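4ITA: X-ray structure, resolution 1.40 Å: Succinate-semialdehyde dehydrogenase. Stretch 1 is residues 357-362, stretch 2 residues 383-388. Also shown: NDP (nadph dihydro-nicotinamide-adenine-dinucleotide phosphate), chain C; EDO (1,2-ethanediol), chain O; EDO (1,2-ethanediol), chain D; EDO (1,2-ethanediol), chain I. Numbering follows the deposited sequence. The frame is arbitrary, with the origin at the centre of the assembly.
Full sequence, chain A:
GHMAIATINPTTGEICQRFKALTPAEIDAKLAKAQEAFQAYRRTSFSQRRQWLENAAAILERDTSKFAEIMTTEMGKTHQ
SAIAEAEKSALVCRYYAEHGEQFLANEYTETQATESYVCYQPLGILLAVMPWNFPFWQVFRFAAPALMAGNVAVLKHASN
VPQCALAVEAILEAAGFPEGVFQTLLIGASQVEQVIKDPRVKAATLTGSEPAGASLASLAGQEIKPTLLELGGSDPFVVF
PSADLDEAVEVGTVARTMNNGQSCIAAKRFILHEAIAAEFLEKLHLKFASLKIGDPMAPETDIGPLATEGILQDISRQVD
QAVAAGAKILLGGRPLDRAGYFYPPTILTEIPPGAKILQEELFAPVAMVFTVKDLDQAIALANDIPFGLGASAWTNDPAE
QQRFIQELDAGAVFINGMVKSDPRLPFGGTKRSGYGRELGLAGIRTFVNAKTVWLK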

# COMPACT_ATOMS: atom_id res chain seq x y z
N ILE A 357 2.34 -7.79 29.98
CA ILE A 357 3.66 -7.51 29.43
C ILE A 357 4.01 -8.45 28.27
O ILE A 357 4.75 -8.08 27.37
CB ILE A 357 4.76 -7.54 30.52
CG1 ILE A 357 6.02 -6.82 30.04
CG2 ILE A 357 5.06 -8.97 30.95
CD1 ILE A 357 7.11 -6.75 31.09
N LEU A 358 3.44 -9.65 28.29
CA LEU A 358 3.69 -10.65 27.26
C LEU A 358 3.28 -10.16 25.88
O LEU A 358 3.79 -10.64 24.86
CB LEU A 358 2.92 -11.94 27.59
CG LEU A 358 3.38 -12.65 28.85
CD1 LEU A 358 2.47 -13.85 29.11
CD2 LEU A 358 4.83 -13.09 28.71
N GLN A 359 2.37 -9.19 25.85
CA GLN A 359 1.82 -8.69 24.60
C GLN A 359 2.34 -7.31 24.23
O GLN A 359 1.90 -6.71 23.25
CB GLN A 359 0.29 -8.66 24.69
CG GLN A 359 -0.34 -10.04 24.90
CD GLN A 359 -0.12 -10.96 23.71
OE1 GLN A 359 -0.66 -10.74 22.63
NE2 GLN A 359 0.70 -11.99 23.90
N GLU A 360 3.28 -6.79 25.01
CA GLU A 360 3.76 -5.42 24.84
C GLU A 360 5.19 -5.36 24.32
O GLU A 360 5.96 -6.32 24.47
CB GLU A 360 3.67 -4.64 26.15
CG GLU A 360 2.26 -4.52 26.68
CD GLU A 360 2.17 -3.59 27.87
OE1 GLU A 360 3.17 -3.46 28.61
OE2 GLU A 360 1.10 -2.98 28.06
N GLU A 361 5.53 -4.23 23.73
CA GLU A 361 6.90 -3.97 23.30
C GLU A 361 7.71 -3.40 24.45
O GLU A 361 7.29 -2.42 25.08
CB GLU A 361 6.94 -3.01 22.11
CG GLU A 361 8.36 -2.69 21.66
CD GLU A 361 8.43 -1.86 20.40
OE1 GLU A 361 7.63 -0.91 20.27
OE2 GLU A 361 9.30 -2.14 19.55
N LEU A 362 8.85 -4.01 24.72
CA LEU A 362 9.76 -3.51 25.74
C LEU A 362 10.89 -2.74 25.06
O LEU A 362 11.83 -3.33 24.53
CB LEU A 362 10.30 -4.65 26.61
CG LEU A 362 9.26 -5.48 27.37
CD1 LEU A 362 9.95 -6.44 28.32
CD2 LEU A 362 8.27 -4.58 28.12
N ASN A 383 4.93 -16.70 17.79
CA ASN A 383 3.89 -16.00 17.05
C ASN A 383 2.77 -15.43 17.92
O ASN A 383 1.90 -14.73 17.42
CB ASN A 383 3.27 -16.91 15.99
CG ASN A 383 4.22 -17.25 14.87
OD1 ASN A 383 5.19 -16.53 14.62
ND2 ASN A 383 3.95 -18.35 14.17
N ASP A 384 2.80 -15.73 19.22
CA ASP A 384 1.70 -15.38 20.12
C ASP A 384 1.81 -13.94 20.61
O ASP A 384 1.89 -13.67 21.82
CB ASP A 384 1.64 -16.37 21.29
CG ASP A 384 0.37 -16.23 22.11
OD1 ASP A 384 -0.66 -15.81 21.55
OD2 ASP A 384 0.41 -16.54 23.32
N ILE A 385 1.84 -13.02 19.65
CA ILE A 385 1.95 -11.58 19.91
C ILE A 385 1.17 -10.84 18.84
O ILE A 385 0.87 -11.41 17.79
CB ILE A 385 3.41 -11.10 19.86
CG1 ILE A 385 4.14 -11.72 18.66
CG2 ILE A 385 4.14 -11.40 21.16
CD1 ILE A 385 5.48 -11.05 18.34
N PRO A 386 0.83 -9.57 19.09
CA PRO A 386 0.12 -8.82 18.05
C PRO A 386 1.06 -8.36 16.94
O PRO A 386 0.60 -8.04 15.85
CB PRO A 386 -0.45 -7.62 18.81
CG PRO A 386 0.41 -7.47 20.02
CD PRO A 386 0.88 -8.85 20.38
N PHE A 387 2.36 -8.34 17.23
CA PHE A 387 3.35 -7.81 16.29
C PHE A 387 3.86 -8.91 15.37
O PHE A 387 3.54 -10.09 15.53
CB PHE A 387 4.53 -7.22 17.07
CG PHE A 387 4.12 -6.32 18.21
CD1 PHE A 387 3.58 -5.07 17.97
CD2 PHE A 387 4.27 -6.74 19.52
CE1 PHE A 387 3.19 -4.25 19.02
CE2 PHE A 387 3.90 -5.93 20.58
CZ PHE A 387 3.35 -4.68 20.33
N GLY A 388 4.66 -8.51 14.39
CA GLY A 388 5.24 -9.46 13.46
C GLY A 388 6.31 -8.82 12.60
O GLY A 388 6.20 -8.82 11.37
PA NDP C . 6.01 7.61 18.58
O1A NDP C . 5.02 6.90 17.71
O2A NDP C . 5.58 8.21 19.88
O5B NDP C . 6.68 8.78 17.72
C5B NDP C . 7.18 8.57 16.39
C4B NDP C . 6.90 9.77 15.50
O4B NDP C . 5.49 9.91 15.34
C3B NDP C . 7.37 11.10 16.10
O3B NDP C . 7.73 11.98 15.04
C2B NDP C . 6.11 11.61 16.78
O2B NDP C . 6.09 13.02 16.95
C1B NDP C . 5.09 11.22 15.76
N9A NDP C . 3.71 11.07 16.26
C8A NDP C . 3.30 10.58 17.45
N7A NDP C . 1.95 10.58 17.51
C5A NDP C . 1.49 11.07 16.35
C6A NDP C . 0.18 11.34 15.74
N6A NDP C . -0.95 11.08 16.43
N1A NDP C . 0.17 11.86 14.50
C2A NDP C . 1.29 12.12 13.80
N3A NDP C . 2.52 11.90 14.29
C4A NDP C . 2.66 11.38 15.53
O3 NDP C . 7.21 6.52 18.76
PN NDP C . 8.25 6.19 19.96
O1N NDP C . 7.57 6.25 21.31
O2N NDP C . 9.50 6.98 19.70
O5D NDP C . 8.56 4.64 19.66
C5D NDP C . 9.25 4.27 18.47
C4D NDP C . 8.50 3.14 17.78
O4D NDP C . 8.94 3.03 16.42
C3D NDP C . 8.76 1.78 18.42
O3D NDP C . 7.54 1.04 18.50
C2D NDP C . 9.75 1.18 17.44
O2D NDP C . 9.75 -0.25 17.54
C1D NDP C . 9.21 1.66 16.11
N1N NDP C . 10.24 1.53 15.07
C2N NDP C . 9.93 0.98 13.88
C3N NDP C . 10.94 0.43 13.09
C7N NDP C . 10.65 -0.17 11.75
O7N NDP C . 11.38 0.13 10.81
N7N NDP C . 9.62 -1.00 11.60
C4N NDP C . 12.37 0.40 13.57
C5N NDP C . 12.57 1.43 14.58
C6N NDP C . 11.50 1.95 15.29
P2B NDP C . 6.42 13.72 18.36
O1X NDP C . 6.25 15.17 18.04
O2X NDP C . 5.39 13.20 19.34
O3X NDP C . 7.83 13.37 18.73
C1 EDO O . 7.89 2.15 21.75
O1 EDO O . 7.13 0.98 22.11
C2 EDO O . 7.78 3.24 22.81
O2 EDO O . 6.61 4.02 22.56
C1 EDO D . 1.61 -7.50 34.30
O1 EDO D . 2.18 -7.47 32.98
C2 EDO D . 0.20 -6.92 34.29
O2 EDO D . -0.69 -7.85 33.65
C1 EDO I . 7.42 1.59 26.26
O1 EDO I . 7.22 0.68 25.15
C2 EDO I . 8.77 1.29 26.92
O2 EDO I . 8.99 -0.12 26.89

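The two stretches run alongside each other in nearly the same direction, their end-to-end vectors 12° apart, and bury a modest 245 Å² between them. Their backbones come nearest at Gln 359 and Ile 385, whose CA atoms are 5.5 Å apart. A single hydrogen bond joins them; most of the remaining contact is van der Waals packing around Gln 359 and Phe 387.

Gln 359 ends the 3-10 segment of the first stretch and contributes more covered area than any other residue here, 83 Å². Its CA-to-CB bond points sideways to the second stretch, yet the end of the side chain comes nearer: chi1 and chi2 are both m (-62° and -65°) and chi3 is -68°, a folded conformation that brings the terminal amide back to the neighbouring backbone. There NE2 donates to the carbonyl O of Asp 384 at 2.9 Å, with an N-H...O angle of 161° that is close to linear. The same amide turns its oxygen to the next residues along the chain: OE1 lies 3.3 Å from CD of Pro 386 and 3.9 Å from CA of Ile 385. Glutamine suits this position because it combines a long, flexible aliphatic arm with an amide that can donate to a main-chain carbonyl while packing its oxygen against carbon.

The residues receiving this side chain contribute both backbone and side-chain atoms. Asp 384 supplies its carbonyl, while its side chain, in the t rotamer, comes no nearer than 4.6 Å, from Asp 384 OD2 to Gln 359 NE2. Ile 385 adopts chi1 p (43°) and chi2 t (166°); CG2 approaches the carbonyl O of Leu 358 to 3.8 Å, whereas the CG1 branch carries CD1 away from the first stretch. Pro 386, with a C-gamma endo pucker, offers the CD edge of its ring to the glutamine amide. Having no backbone N-H, it leaves OE1 a contact with carbon at this point rather than a main-chain donor.

Phe 387 is the other anchor. Its CA-to-CB bond points toward the first stretch, and chi1 m (-46°) with chi2 of -72° brings the ring against the backbone that follows the 3-10 segment. CE2 is 3.4 Å from O of Gln 359, 4.0 Å from C of Glu 360 and 3.9 Å from N of Glu 361, so the ring packs obliquely on main-chain atoms; CZ also lies 4.3 Å from CB of Glu 361. The reach of a phenylalanine side chain lets one ring carbon, CE2, touch the main chain of three consecutive residues.

The two glutamates direct their carboxylates elsewhere. In Glu 360 the CA-to-CB bond points away from the second stretch. Glu 361 is extended, with chi1 and chi2 both t (179° and 174°), and reaches the NADPH ribose: its OE1 accepts from O3D at 2.6 Å and its OE2 from O2D at 2.8 Å. The backbone beside Phe 387 thus carries a side chain that binds the cofactor of this dehydrogenase.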